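Local coordinates for protein exopolygalacturonase (Yersinia enterocolitica, PDB 2UVF) that probably hydrolyses pectin-derived polygalacturonate from a chain end as a family 28 glycoside hydrolase, and is captured here with digalacturonic acid bound, at residues P352-I357 against A377-G382; H372-A377 against F398-D403; R330-T335 against G356-E361. All coordinates share one frame; numbering follows the deposited sequence.

In the fold
Three contacts between neighbouring turns of the right-handed parallel beta-helix, the fold of family 28 glycoside hydrolases, lie beside the bound digalacturonate. Along the chain, contact 3 (330-335 with 356-361) begins first and shares Gly356 and Ile357 with contact 1 (352-357 with 377-382), which in turn shares Ala377 with contact 2 (372-377 with 398-403). Centres of contacts 1 and 2 lie about 7 Å apart, those of 1 and 3 about 8 Å, and those of 2 and 3 about 14 Å, so contact 1 sits between the others. Strands 334-339 and 357-360 pair in contact 3, strands 371-373 and 397-399 in contact 2; contact 1 joins the loops that lead into strands 357-360 and 383-386, bringing sugar-binding residues together.

Contact 1: residues P352-I357 against A377-G382; sequences PAFHGI and ANNGDG. With ADA (alpha-D-galactopyranuronic acid), chain C; ADA (alpha-D-galactopyranuronic acid), chain B; SO4 (sulfate ion), chain I.
Two loops on successive turns of the parallel beta-helix meet here in a buried contact that forms part of the glycan pocket: segment 352-357 leads into strand 357-360, segment 377-382 into strand 383-386. His355 links the loops to the sugar. With CG anti to the carbonyl carbon, chi1 (-58°) and chi2 (-41°) direct ND1 to the neighbouring loop and NE2 to the sugar. ND1 donates to the backbone O of Asn379 at 2.8 Å, the acceptor lying in the ring plane and the bond nearly straight at 169°. With the ring's rotation fixed, NE2 donates to carboxylate O6A of the chain B galacturonate at 2.7 Å. Phe354 lies against one face of the imidazole, offset toward its rim, and its CE1 meets CB of Asn379 at 3.7 Å; the amide of Asn379 is held by Arg330. Asp381 runs alongside His355, its OD1 3.4 Å from His355 CB, a proximity that would probably raise the imidazole's proton affinity. Further along, the Ile357 N to Gly382 O bond (3.0 Å) precedes the pairing of strands 357-360 and 383-386, while Gly356 N bonds weakly to Asp381 O. A water links the loops, 2.7 Å from Phe354 O and 2.5 Å from Asn378 O.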
loop_
_atom_site.group_PDB
_atom_site.type_symbol
_atom_site.label_atom_id
_atom_site.label_comp_id
_atom_site.label_asym_id
_atom_site.label_seq_id
_atom_site.Cartn_x
_atom_site.Cartn_y
_atom_site.Cartn_z
ATOM N N PRO A 352 -7.850 -3.495 -12.269
ATOM C CA PRO A 352 -6.659 -3.169 -13.036
ATOM C C PRO A 352 -6.359 -4.326 -13.978
ATOM O O PRO A 352 -6.635 -5.477 -13.633
ATOM C CB PRO A 352 -5.579 -3.065 -11.955
ATOM C CG PRO A 352 -5.987 -4.102 -10.939
ATOM C CD PRO A 352 -7.507 -3.998 -10.919
ATOM N N ALA A 353 -5.809 -4.041 -15.155
ATOM C CA ALA A 353 -5.373 -5.112 -16.056
ATOM C C ALA A 353 -4.135 -5.851 -15.524
ATOM O O ALA A 353 -3.972 -7.035 -15.763
ATOM C CB ALA A 353 -5.144 -4.568 -17.487
ATOM N N PHE A 354 -3.290 -5.164 -14.765
ATOM C CA PHE A 354 -2.099 -5.770 -14.157
ATOM C C PHE A 354 -2.070 -5.304 -12.681
ATOM O O PHE A 354 -2.919 -5.766 -11.878
ATOM C CB PHE A 354 -0.869 -5.401 -14.991
ATOM C CG PHE A 354 0.423 -6.109 -14.607
ATOM C CD1 PHE A 354 0.450 -7.432 -14.228
ATOM C CD2 PHE A 354 1.625 -5.415 -14.663
ATOM C CE1 PHE A 354 1.664 -8.071 -13.898
ATOM C CE2 PHE A 354 2.846 -6.046 -14.328
ATOM C CZ PHE A 354 2.861 -7.372 -13.945
ATOM N N HIS A 355 -1.188 -4.361 -12.340
ATOM C CA HIS A 355 -1.051 -3.850 -10.967
ATOM C C HIS A 355 -1.990 -2.672 -10.746
ATOM O O HIS A 355 -2.525 -2.116 -11.698
ATOM C CB HIS A 355 0.385 -3.352 -10.657
ATOM C CG HIS A 355 1.475 -4.376 -10.823
ATOM N ND1 HIS A 355 1.353 -5.690 -10.419
ATOM C CD2 HIS A 355 2.739 -4.249 -11.284
ATOM C CE1 HIS A 355 2.480 -6.334 -10.653
ATOM N NE2 HIS A 355 3.342 -5.478 -11.168
ATOM N N GLY A 356 -2.155 -2.276 -9.480
ATOM C CA GLY A 356 -2.977 -1.115 -9.102
ATOM C C GLY A 356 -2.153 0.148 -9.222
ATOM O O GLY A 356 -1.842 0.596 -10.335
ATOM N N ILE A 357 -1.749 0.696 -8.073
ATOM C CA ILE A 357 -0.940 1.926 -8.028
ATOM C C ILE A 357 0.563 1.657 -7.856
ATOM O O ILE A 357 0.980 0.999 -6.905
ATOM C CB ILE A 357 -1.493 2.912 -6.955
ATOM C CG1 ILE A 357 -2.888 3.383 -7.378
ATOM C CG2 ILE A 357 -0.541 4.125 -6.758
ATOM C CD1 ILE A 357 -3.681 4.021 -6.324
ATOM N N ALA A 377 -8.247 -9.632 -9.064
ATOM C CA ALA A 377 -7.487 -9.382 -10.282
ATOM C C ALA A 377 -6.030 -9.861 -10.145
ATOM O O ALA A 377 -5.300 -9.396 -9.257
ATOM C CB ALA A 377 -7.559 -7.915 -10.645
ATOM N N ASN A 378 -5.638 -10.820 -10.988
ATOM C CA ASN A 378 -4.283 -11.417 -10.931
ATOM C C ASN A 378 -3.193 -10.352 -11.017
ATOM O O ASN A 378 -3.158 -9.561 -11.969
ATOM C CB ASN A 378 -4.090 -12.474 -12.021
ATOM C CG ASN A 378 -2.958 -13.473 -11.703
ATOM O OD1 ASN A 378 -2.598 -13.708 -10.545
ATOM N ND2 ASN A 378 -2.403 -14.068 -12.742
ATOM N N ASN A 379 -2.334 -10.342 -9.995
ATOM C CA ASN A 379 -1.267 -9.351 -9.784
ATOM C C ASN A 379 -1.763 -7.947 -9.485
ATOM O O ASN A 379 -0.993 -6.976 -9.565
ATOM C CB ASN A 379 -0.283 -9.333 -10.959
ATOM C CG ASN A 379 0.193 -10.714 -11.315
ATOM O OD1 ASN A 379 -0.025 -11.163 -12.433
ATOM N ND2 ASN A 379 0.793 -11.427 -10.342
ATOM N N GLY A 380 -3.033 -7.834 -9.124
ATOM C CA GLY A 380 -3.604 -6.527 -8.850
ATOM C C GLY A 380 -3.332 -6.108 -7.426
ATOM O O GLY A 380 -4.258 -6.123 -6.578
ATOM N N ASP A 381 -2.074 -5.755 -7.144
ATOM C CA ASP A 381 -1.723 -5.289 -5.796
ATOM C C ASP A 381 -2.232 -3.873 -5.601
ATOM O O ASP A 381 -2.481 -3.177 -6.578
ATOM C CB ASP A 381 -0.229 -5.475 -5.404
ATOM C CG ASP A 381 0.729 -5.220 -6.526
ATOM O OD1 ASP A 381 0.388 -4.385 -7.420
ATOM O OD2 ASP A 381 1.838 -5.845 -6.493
ATOM N N GLY A 382 -2.418 -3.469 -4.345
ATOM C CA GLY A 382 -3.028 -2.170 -4.050
ATOM C C GLY A 382 -2.085 -1.023 -4.365
ATOM O O GLY A 382 -2.350 -0.235 -5.262
HETATM C C1 ADA C . 3.082 -10.617 -6.561
HETATM C C2 ADA C . 3.193 -9.443 -7.557
HETATM C C3 ADA C . 4.045 -9.946 -8.744
HETATM C C4 ADA C . 5.489 -10.026 -8.221
HETATM C C5 ADA C . 5.488 -11.095 -7.113
HETATM C C6 ADA C . 6.882 -11.216 -6.455
HETATM O O1 ADA C . 2.547 -11.835 -7.157
HETATM O O2 ADA C . 1.940 -8.934 -7.952
HETATM O O3 ADA C . 3.895 -9.148 -9.944
HETATM O O4 ADA C . 5.806 -8.760 -7.589
HETATM O O5 ADA C . 4.443 -10.837 -6.078
HETATM O O6B ADA C . 7.164 -10.421 -5.522
HETATM O O6A ADA C . 7.660 -12.107 -6.884
HETATM C C1 ADA B . 7.134 -8.245 -7.847
HETATM C C2 ADA B . 7.301 -7.001 -6.949
HETATM C C3 ADA B . 6.238 -5.970 -7.379
HETATM C C4 ADA B . 6.424 -5.603 -8.884
HETATM C C5 ADA B . 6.328 -6.881 -9.746
HETATM C C6 ADA B . 6.517 -6.753 -11.283
HETATM O O2 ADA B . 7.191 -7.342 -5.553
HETATM O O3 ADA B . 6.279 -4.819 -6.540
HETATM O O4 ADA B . 7.672 -4.940 -9.112
HETATM O O5 ADA B . 7.252 -7.905 -9.266
HETATM O O6B ADA B . 7.306 -7.566 -11.814
HETATM O O6A ADA B . 5.874 -5.874 -11.908
HETATM S S SO4 I . 0.707 -15.325 -9.712
HETATM O O1 SO4 I . -0.457 -14.933 -8.918
HETATM O O2 SO4 I . 0.858 -16.773 -9.607
HETATM O O3 SO4 I . 0.503 -14.971 -11.116
HETATM O O4 SO4 I . 1.900 -14.640 -9.206
HETATM O O HOH W 1 -4.662 -7.618 -12.646
#

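Contact 2: residues H372-A377 against F398-D403; sequences HQTYDA and FDTGDD. With NI (nickel (II) ion), chain K; ADA (alpha-D-galactopyranuronic acid), chain C; SO4 (sulfate ion), chain G.
A nickel site closes one end of this contact, where the loops following two paired strands come together. Asp376 OD2 and the backbone O of Gly401 each bind the ion at 2.1 Å, and three waters add to its coordination. Asp376 CG is anti to the backbone N (chi1 -164°), swinging the carboxylate round to the metal from a residue preceded by a cis peptide bond. The strands, 371-373 and 397-399, lie on adjacent turns of the parallel beta-helix: Asp399 N donates to His372 O, and Thr374 N to Asp399 O at 2.8 Å in a bond that is almost straight (176°). On one face of the sheet, His372 and Phe398 form an offset stack with planes 5° apart and centroids separated by 4.3 Å; His372 NE2 is bonded to Asn396, and Phe431 meets the Phe398 ring in turn. The opposite face carries Asp399, salt-bridged to Arg432. Past the strands, Thr374 OG1 accepts from Gly401 N at 3.2 Å, while Gly401 CA lies 3.3 Å from Ala377 O in a CA-H...O contact. Next along the chain, Asp402 turns to the bound digalacturonate, its OD2 accepting from O1 of the chain C galacturonate at 3.2 Å.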
loop_
_atom_site.group_PDB
_atom_site.type_symbol
_atom_site.label_atom_id
_atom_site.label_comp_id
_atom_site.label_asym_id
_atom_site.label_seq_id
_atom_site.Cartn_x
_atom_site.Cartn_y
_atom_site.Cartn_z
ATOM N N HIS A 372 -9.442 0.545 -2.507
ATOM C CA HIS A 372 -8.979 -0.413 -3.520
ATOM C C HIS A 372 -9.950 -1.569 -3.540
ATOM O O HIS A 372 -10.112 -2.240 -2.546
ATOM C CB HIS A 372 -7.544 -0.932 -3.206
ATOM C CG HIS A 372 -6.615 0.144 -2.750
ATOM N ND1 HIS A 372 -5.753 0.796 -3.607
ATOM C CD2 HIS A 372 -6.469 0.741 -1.546
ATOM C CE1 HIS A 372 -5.103 1.737 -2.941
ATOM N NE2 HIS A 372 -5.517 1.725 -1.687
ATOM N N GLN A 373 -10.603 -1.779 -4.674
ATOM C CA GLN A 373 -11.552 -2.854 -4.831
ATOM C C GLN A 373 -11.185 -3.628 -6.109
ATOM O O GLN A 373 -11.754 -3.406 -7.194
ATOM C CB GLN A 373 -12.984 -2.290 -4.894
ATOM C CG GLN A 373 -13.438 -1.402 -3.700
ATOM C CD GLN A 373 -14.822 -0.796 -3.945
ATOM O OE1 GLN A 373 -15.199 -0.528 -5.091
ATOM N NE2 GLN A 373 -15.583 -0.597 -2.886
ATOM N N THR A 374 -10.221 -4.536 -5.969
ATOM C CA THR A 374 -9.604 -5.192 -7.117
ATOM C C THR A 374 -9.466 -6.691 -6.895
ATOM O O THR A 374 -8.697 -7.337 -7.585
ATOM C CB THR A 374 -8.214 -4.594 -7.462
ATOM O OG1 THR A 374 -7.265 -4.919 -6.439
ATOM C CG2 THR A 374 -8.277 -3.071 -7.587
ATOM N N TYR A 375 -10.205 -7.237 -5.929
ATOM C CA TYR A 375 -10.239 -8.670 -5.698
ATOM C C TYR A 375 -11.081 -9.241 -6.812
ATOM O O TYR A 375 -12.163 -8.702 -7.067
ATOM C CB TYR A 375 -10.883 -8.992 -4.341
ATOM C CG TYR A 375 -10.860 -10.465 -4.009
ATOM C CD1 TYR A 375 -9.729 -11.042 -3.448
ATOM C CD2 TYR A 375 -11.958 -11.287 -4.267
ATOM C CE1 TYR A 375 -9.677 -12.383 -3.165
ATOM C CE2 TYR A 375 -11.919 -12.625 -3.951
ATOM C CZ TYR A 375 -10.768 -13.161 -3.393
ATOM O OH TYR A 375 -10.689 -14.505 -3.087
ATOM N N ASP A 376 -10.622 -10.286 -7.504
ATOM C CA ASP A 376 -9.319 -10.933 -7.294
ATOM C C ASP A 376 -8.486 -10.851 -8.593
ATOM O O ASP A 376 -8.095 -11.871 -9.149
ATOM C CB ASP A 376 -9.533 -12.399 -6.897
ATOM C CG ASP A 376 -8.309 -13.026 -6.296
ATOM O OD1 ASP A 376 -8.312 -14.260 -6.089
ATOM O OD2 ASP A 376 -7.331 -12.293 -6.024
ATOM N N ALA A 377 -8.247 -9.632 -9.064
ATOM C CA ALA A 377 -7.487 -9.382 -10.282
ATOM C C ALA A 377 -6.030 -9.861 -10.145
ATOM O O ALA A 377 -5.300 -9.396 -9.257
ATOM C CB ALA A 377 -7.559 -7.915 -10.645
ATOM N N PHE A 398 -8.372 -1.592 1.809
ATOM C CA PHE A 398 -7.720 -2.536 0.859
ATOM C C PHE A 398 -8.541 -3.813 0.725
ATOM O O PHE A 398 -8.794 -4.486 1.711
ATOM C CB PHE A 398 -6.287 -2.909 1.274
ATOM C CG PHE A 398 -5.294 -1.797 1.147
ATOM C CD1 PHE A 398 -4.591 -1.596 -0.044
ATOM C CD2 PHE A 398 -5.033 -0.955 2.225
ATOM C CE1 PHE A 398 -3.657 -0.548 -0.156
ATOM C CE2 PHE A 398 -4.108 0.065 2.124
ATOM C CZ PHE A 398 -3.422 0.272 0.933
ATOM N N ASP A 399 -8.960 -4.118 -0.507
ATOM C CA ASP A 399 -9.525 -5.420 -0.897
ATOM C C ASP A 399 -8.957 -5.681 -2.314
ATOM O O ASP A 399 -9.468 -5.165 -3.322
ATOM C CB ASP A 399 -11.070 -5.365 -0.886
ATOM C CG ASP A 399 -11.708 -6.726 -0.897
ATOM O OD1 ASP A 399 -11.545 -7.458 0.099
ATOM O OD2 ASP A 399 -12.403 -7.063 -1.895
ATOM N N THR A 400 -7.869 -6.440 -2.380
ATOM C CA THR A 400 -6.998 -6.410 -3.552
ATOM C C THR A 400 -6.808 -7.811 -4.132
ATOM O O THR A 400 -7.002 -8.802 -3.448
ATOM C CB THR A 400 -5.625 -5.757 -3.197
ATOM O OG1 THR A 400 -5.008 -6.491 -2.138
ATOM C CG2 THR A 400 -5.785 -4.306 -2.744
ATOM N N GLY A 401 -6.431 -7.872 -5.406
ATOM C CA GLY A 401 -6.180 -9.126 -6.084
ATOM C C GLY A 401 -4.853 -9.729 -5.687
ATOM O O GLY A 401 -4.677 -10.936 -5.815
ATOM N N ASP A 402 -3.934 -8.896 -5.200
ATOM C CA ASP A 402 -2.606 -9.352 -4.765
ATOM C C ASP A 402 -2.213 -8.688 -3.448
ATOM O O ASP A 402 -3.079 -8.450 -2.585
ATOM C CB ASP A 402 -1.560 -9.075 -5.860
ATOM C CG ASP A 402 -0.453 -10.109 -5.877
ATOM O OD1 ASP A 402 0.463 -9.999 -5.041
ATOM O OD2 ASP A 402 -0.506 -11.039 -6.712
ATOM N N ASP A 403 -0.920 -8.394 -3.271
ATOM C CA ASP A 403 -0.440 -7.809 -2.013
ATOM C C ASP A 403 -1.174 -6.489 -1.846
ATOM O O ASP A 403 -1.473 -5.835 -2.838
ATOM C CB ASP A 403 1.071 -7.527 -2.045
ATOM C CG ASP A 403 1.918 -8.792 -2.185
ATOM O OD1 ASP A 403 1.453 -9.886 -1.752
ATOM O OD2 ASP A 403 3.071 -8.689 -2.693
HETATM NI NI NI K . -5.525 -12.647 -4.983
HETATM C C1 ADA C . 3.082 -10.617 -6.561
HETATM C C2 ADA C . 3.193 -9.443 -7.557
HETATM C C3 ADA C . 4.045 -9.946 -8.744
HETATM C C4 ADA C . 5.489 -10.026 -8.221
HETATM C C5 ADA C . 5.488 -11.095 -7.113
HETATM C C6 ADA C . 6.882 -11.216 -6.455
HETATM O O1 ADA C . 2.547 -11.835 -7.157
HETATM O O2 ADA C . 1.940 -8.934 -7.952
HETATM O O3 ADA C . 3.895 -9.148 -9.944
HETATM O O4 ADA C . 5.806 -8.760 -7.589
HETATM O O5 ADA C . 4.443 -10.837 -6.078
HETATM O O6B ADA C . 7.164 -10.421 -5.522
HETATM O O6A ADA C . 7.660 -12.107 -6.884
HETATM S S SO4 G . -15.763 0.586 0.910
HETATM O O1 SO4 G . -15.571 2.039 0.926
HETATM O O2 SO4 G . -17.107 0.288 1.396
HETATM O O3 SO4 G . -15.603 0.006 -0.423
HETATM O O4 SO4 G . -14.757 -0.011 1.775
HETATM O O HOH W 2 -12.830 -5.957 -4.366
HETATM O O HOH W 3 -6.403 -14.565 -4.344
HETATM O O HOH W 4 -6.606 -11.369 -3.242
HETATM O O HOH W 5 -4.579 -13.890 -6.940
#

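Contact 3: residues R330-T335 against G356-E361; sequences RSSLMT and GIMNLE
Backbone pairing, sulfur packing and aliphatic contact together join segment 330-335 to segment 356-361, the start of strand 334-339 and the whole of strand 357-360. The hydrogen bonds define a parallel register, Met334 opposite Ile357 and Thr335 opposite Met358. Met334 N donates to Gly356 O at 3.0 Å, in the carbonyl plane, and the same oxygen takes a second, weak bond from Leu333 N, so the carbonyl is held from two adjacent amides just where the strands begin. Met358 N then returns the exchange to Met334 O at 2.8 Å, approaching from above the carbonyl plane. A CA-H...O contact from Thr335 CA to Met358 O continues the pairing.

On the face bearing Thr335 and Met358, the thioether is the meeting point. Met358 has CG anti to its carbonyl carbon (chi1 -63°) and an extended chi2 (174°); these place SD 3.3 Å from Thr335 OG1 and 3.5 Å from Ser332 OG, while chi3 (70°) only turns the terminal methyl CE. Both hydroxyls have firmer partners elsewhere: Thr335 OG1 bonds to Ser243 OG, and Ser332 OG to His355 N, which ties the sulfur's surroundings to the loop carrying the sugar-binding histidine. Tyr230 lies against Thr335, Met358 and Leu360.

Aliphatic packing is lighter. Across the other face, Met334 CB approaches Ile357 CG1 at 4.2 Å, whereas Thr335 CG2 crosses obliquely to Leu360 CD1 at 4.1 Å. With the side chain of Met358 about 5 Å from a bound galacturonate, this in-register parallel pairing of strands on successive turns is characteristic of the right-handed parallel beta-helix of family 28.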
loop_
_atom_site.group_PDB
_atom_site.type_symbol
_atom_site.label_atom_id
_atom_site.label_comp_id
_atom_site.label_asym_id
_atom_site.label_seq_id
_atom_site.Cartn_x
_atom_site.Cartn_y
_atom_site.Cartn_z
ATOM N N ARG A 330 0.441 -6.537 -19.769
ATOM C CA ARG A 330 -0.847 -5.959 -19.304
ATOM C C ARG A 330 -0.586 -4.604 -18.660
ATOM O O ARG A 330 0.373 -4.463 -17.912
ATOM C CB ARG A 330 -1.514 -6.875 -18.283
ATOM C CG ARG A 330 -1.734 -8.279 -18.764
ATOM C CD ARG A 330 -2.386 -9.130 -17.704
ATOM N NE ARG A 330 -1.423 -9.803 -16.837
ATOM C CZ ARG A 330 -1.596 -9.995 -15.529
ATOM N NH1 ARG A 330 -2.685 -9.520 -14.912
ATOM N NH2 ARG A 330 -0.676 -10.635 -14.833
ATOM N N SER A 331 -1.419 -3.612 -18.966
ATOM C CA SER A 331 -1.309 -2.281 -18.363
ATOM C C SER A 331 -1.727 -2.242 -16.882
ATOM O O SER A 331 -2.841 -2.634 -16.524
ATOM C CB SER A 331 -2.166 -1.267 -19.137
ATOM O OG SER A 331 -1.503 -0.747 -20.295
ATOM N N SER A 332 -0.819 -1.767 -16.034
ATOM C CA SER A 332 -1.143 -1.418 -14.651
ATOM C C SER A 332 -2.081 -0.222 -14.621
ATOM O O SER A 332 -2.283 0.459 -15.642
ATOM C CB SER A 332 0.128 -1.091 -13.869
ATOM O OG SER A 332 0.830 -2.276 -13.614
ATOM N N LEU A 333 -2.663 0.045 -13.464
ATOM C CA LEU A 333 -3.612 1.143 -13.375
ATOM C C LEU A 333 -2.925 2.517 -13.347
ATOM O O LEU A 333 -3.361 3.455 -14.008
ATOM C CB LEU A 333 -4.541 0.946 -12.167
ATOM C CG LEU A 333 -5.771 1.855 -12.176
ATOM C CD1 LEU A 333 -7.076 1.048 -12.188
ATOM C CD2 LEU A 333 -5.699 2.857 -11.030
ATOM N N MET A 334 -1.846 2.629 -12.583
ATOM C CA MET A 334 -1.185 3.908 -12.383
ATOM C C MET A 334 0.293 3.661 -12.185
ATOM O O MET A 334 0.671 2.794 -11.422
ATOM C CB MET A 334 -1.758 4.640 -11.169
ATOM C CG MET A 334 -1.335 6.085 -11.087
ATOM S SD MET A 334 -1.926 6.969 -9.640
ATOM C CE MET A 334 -3.694 7.039 -9.943
ATOM N N THR A 335 1.128 4.408 -12.896
ATOM C CA THR A 335 2.569 4.283 -12.733
ATOM C C THR A 335 3.197 5.656 -12.701
ATOM O O THR A 335 3.267 6.326 -13.711
ATOM C CB THR A 335 3.216 3.427 -13.852
ATOM O OG1 THR A 335 2.609 2.128 -13.857
ATOM C CG2 THR A 335 4.723 3.292 -13.628
ATOM N N GLY A 356 -2.155 -2.276 -9.480
ATOM C CA GLY A 356 -2.977 -1.115 -9.102
ATOM C C GLY A 356 -2.153 0.148 -9.222
ATOM O O GLY A 356 -1.842 0.596 -10.335
ATOM N N ILE A 357 -1.749 0.696 -8.073
ATOM C CA ILE A 357 -0.940 1.926 -8.028
ATOM C C ILE A 357 0.563 1.657 -7.856
ATOM O O ILE A 357 0.980 0.999 -6.905
ATOM C CB ILE A 357 -1.493 2.912 -6.955
ATOM C CG1 ILE A 357 -2.888 3.383 -7.378
ATOM C CG2 ILE A 357 -0.541 4.125 -6.758
ATOM C CD1 ILE A 357 -3.681 4.021 -6.324
ATOM N N MET A 358 1.363 2.168 -8.794
ATOM C CA MET A 358 2.817 1.992 -8.775
ATOM C C MET A 358 3.532 3.319 -8.578
ATOM O O MET A 358 3.208 4.304 -9.246
ATOM C CB MET A 358 3.326 1.375 -10.085
ATOM C CG MET A 358 2.823 -0.027 -10.394
ATOM S SD MET A 358 3.371 -0.531 -12.040
ATOM C CE MET A 358 5.143 -0.726 -11.753
ATOM N N ASN A 359 4.482 3.327 -7.642
ATOM C CA ASN A 359 5.371 4.451 -7.402
ATOM C C ASN A 359 6.765 3.938 -7.609
ATOM O O ASN A 359 7.202 3.013 -6.920
ATOM C CB ASN A 359 5.251 4.957 -5.967
ATOM C CG ASN A 359 3.910 5.528 -5.677
ATOM O OD1 ASN A 359 3.698 6.727 -5.825
ATOM N ND2 ASN A 359 2.965 4.661 -5.300
ATOM N N LEU A 360 7.443 4.511 -8.595
ATOM C CA LEU A 360 8.786 4.079 -8.944
ATOM C C LEU A 360 9.736 5.265 -8.789
ATOM O O LEU A 360 9.555 6.302 -9.427
ATOM C CB LEU A 360 8.820 3.492 -10.370
ATOM C CG LEU A 360 8.026 2.198 -10.673
ATOM C CD1 LEU A 360 8.230 1.809 -12.102
ATOM C CD2 LEU A 360 8.351 1.005 -9.738
ATOM N N GLU A 361 10.728 5.116 -7.914
ATOM C CA GLU A 361 11.710 6.156 -7.717
ATOM C C GLU A 361 11.104 7.521 -7.334
ATOM O O GLU A 361 11.597 8.536 -7.740
ATOM C CB GLU A 361 12.673 6.251 -8.931
ATOM C CG GLU A 361 13.817 5.258 -8.915
ATOM C CD GLU A 361 14.736 5.305 -10.126
ATOM O OE1 GLU A 361 15.793 5.958 -10.117
ATOM O OE2 GLU A 361 14.426 4.657 -11.127
#